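Local coordinates for protein NolR (Sinorhizobium fredii, PDB 4OMZ) that probably acts as a dimeric, DNA-binding transcription regulator of the ArsR family, controlling rhizobial nodulation and symbiosis genes through a winged helix-turn-helix domain, at residues Ile34-Val39 / Lys92-Leu97. Numbering follows the deposited sequence.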
loop_
_atom_site.group_PDB
_atom_site.type_symbol
_atom_site.label_atom_id
_atom_site.label_comp_id
_atom_site.label_asym_id
_atom_site.label_seq_id
_atom_site.Cartn_x
_atom_site.Cartn_y
_atom_site.Cartn_z
ATOM N N ILE A 34 -0.563 0.331 -13.827
ATOM C CA ILE A 34 -1.382 -0.735 -14.387
ATOM C C ILE A 34 -2.814 -0.684 -13.848
ATOM O O ILE A 34 -3.765 -0.720 -14.617
ATOM C CB ILE A 34 -0.783 -2.122 -14.089
ATOM C CG1 ILE A 34 0.531 -2.313 -14.850
ATOM C CG2 ILE A 34 -1.777 -3.220 -14.442
ATOM C CD1 ILE A 34 1.397 -3.433 -14.308
ATOM N N LEU A 35 -2.966 -0.608 -12.528
ATOM C CA LEU A 35 -4.296 -0.589 -11.922
ATOM C C LEU A 35 -5.072 0.671 -12.283
ATOM O O LEU A 35 -6.288 0.627 -12.438
ATOM C CB LEU A 35 -4.202 -0.717 -10.396
ATOM C CG LEU A 35 -3.962 -2.127 -9.859
ATOM C CD1 LEU A 35 -3.590 -2.087 -8.397
ATOM C CD2 LEU A 35 -5.189 -2.994 -10.075
ATOM N N ASP A 36 -4.368 1.791 -12.415
ATOM C CA ASP A 36 -5.001 3.033 -12.848
ATOM C C ASP A 36 -5.600 2.827 -14.242
ATOM O O ASP A 36 -6.817 2.994 -14.475
ATOM C CB ASP A 36 -3.983 4.174 -12.850
ATOM C CG ASP A 36 -4.621 5.529 -12.622
ATOM O OD1 ASP A 36 -5.219 5.728 -11.543
ATOM O OD2 ASP A 36 -4.519 6.399 -13.512
ATOM N N SER A 37 -4.745 2.365 -15.147
ATOM C CA SER A 37 -5.153 2.136 -16.519
ATOM C C SER A 37 -6.301 1.127 -16.620
ATOM O O SER A 37 -7.272 1.354 -17.337
ATOM C CB SER A 37 -3.953 1.664 -17.334
ATOM O OG SER A 37 -2.848 2.527 -17.145
ATOM N N LEU A 38 -6.197 0.028 -15.881
ATOM C CA LEU A 38 -7.203 -1.028 -15.911
ATOM C C LEU A 38 -8.507 -0.600 -15.251
ATOM O O LEU A 38 -9.568 -1.146 -15.558
ATOM C CB LEU A 38 -6.668 -2.286 -15.232
ATOM C CG LEU A 38 -5.577 -3.019 -16.009
ATOM C CD1 LEU A 38 -5.285 -4.374 -15.385
ATOM C CD2 LEU A 38 -6.007 -3.175 -17.459
ATOM N N VAL A 39 -8.436 0.359 -14.335
ATOM C CA VAL A 39 -9.664 0.882 -13.754
ATOM C C VAL A 39 -10.381 1.742 -14.784
ATOM O O VAL A 39 -11.611 1.735 -14.848
ATOM C CB VAL A 39 -9.402 1.710 -12.470
ATOM C CG1 VAL A 39 -10.500 2.737 -12.250
ATOM C CG2 VAL A 39 -9.295 0.795 -11.266
ATOM N N LYS A 92 -10.944 2.084 -3.678
ATOM C CA LYS A 92 -10.879 2.828 -2.426
ATOM C C LYS A 92 -9.464 3.332 -2.160
ATOM O O LYS A 92 -9.275 4.475 -1.728
ATOM C CB LYS A 92 -11.374 1.977 -1.259
ATOM C CG LYS A 92 -12.892 1.938 -1.160
ATOM C CD LYS A 92 -13.384 0.806 -0.277
ATOM C CE LYS A 92 -14.877 0.914 -0.060
ATOM N NZ LYS A 92 -15.188 1.568 1.235
ATOM N N ILE A 93 -8.465 2.494 -2.427
ATOM C CA ILE A 93 -7.088 2.929 -2.209
ATOM C C ILE A 93 -6.710 4.037 -3.193
ATOM O O ILE A 93 -6.093 5.026 -2.802
ATOM C CB ILE A 93 -6.091 1.766 -2.317
ATOM C CG1 ILE A 93 -6.355 0.754 -1.198
ATOM C CG2 ILE A 93 -4.662 2.275 -2.218
ATOM C CD1 ILE A 93 -6.290 1.351 0.187
ATOM N N LEU A 94 -7.102 3.886 -4.457
ATOM C CA LEU A 94 -6.848 4.922 -5.457
ATOM C C LEU A 94 -7.548 6.212 -5.058
ATOM O O LEU A 94 -7.049 7.292 -5.335
ATOM C CB LEU A 94 -7.306 4.493 -6.857
ATOM C CG LEU A 94 -6.532 3.435 -7.654
ATOM C CD1 LEU A 94 -7.112 3.320 -9.056
ATOM C CD2 LEU A 94 -5.062 3.771 -7.733
ATOM N N GLY A 95 -8.711 6.097 -4.425
ATOM C CA GLY A 95 -9.431 7.261 -3.944
ATOM C C GLY A 95 -8.635 7.960 -2.857
ATOM O O GLY A 95 -8.483 9.186 -2.858
ATOM N N ALA A 96 -8.127 7.164 -1.919
ATOM C CA ALA A 96 -7.292 7.689 -0.849
ATOM C C ALA A 96 -6.075 8.421 -1.407
ATOM O O ALA A 96 -5.831 9.571 -1.064
ATOM C CB ALA A 96 -6.861 6.568 0.070
ATOM N N LEU A 97 -5.337 7.765 -2.299
ATOM C CA LEU A 97 -4.148 8.361 -2.904
ATOM C C LEU A 97 -4.505 9.609 -3.689
ATOM O O LEU A 97 -3.759 10.579 -3.700
ATOM C CB LEU A 97 -3.436 7.353 -3.806
ATOM C CG LEU A 97 -2.767 6.206 -3.047
ATOM C CD1 LEU A 97 -2.103 5.218 -4.002
ATOM C CD2 LEU A 97 -1.761 6.757 -2.037
#
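L94 alone carries the 92-97 side of this contact, reaching with CD1 to the surface of helix 29-40 formed by L35, D36 and V39. The side chains of L94 and V39 pass alongside each other, pointing opposite ways, and V39 CG2 lies 4.0 Å from L94 CD1, the apolar pair of the contact. The carboxylate of D36 touches the same methyl, with OD1 3.9 Å from L94 CD1, a van der Waals approach without a hydrogen bond; its OD2 has a long, weak ion pair with K40. L35 contributes mainly backbone: its O is 4.4 Å from L94 CD1 and already accepts the helical bond from V39 N. CG of D36 is roughly anti to the backbone N (chi1 -152°), and the carboxylate swings closer to L94 than the CB direction alone would bring it. The axes of segments 34-39 and 92-97 approach to 11.5 Å and cross at -111°, and L94 reaches across this spacing to meet V39 and D36, with 127 Å² buried in all. Within the winged helix-turn-helix fold of ArsR regulators, this joins a core helix of the DNA-binding domain to the C-terminal helix 88-101, which packs against the second subunit. There I93 and A96 meet A96 and I93 of the second subunit, and K92 forms a salt bridge with its E99. Turned away from L94, I34 packs on L59, H62 and L66 of helix 56-68.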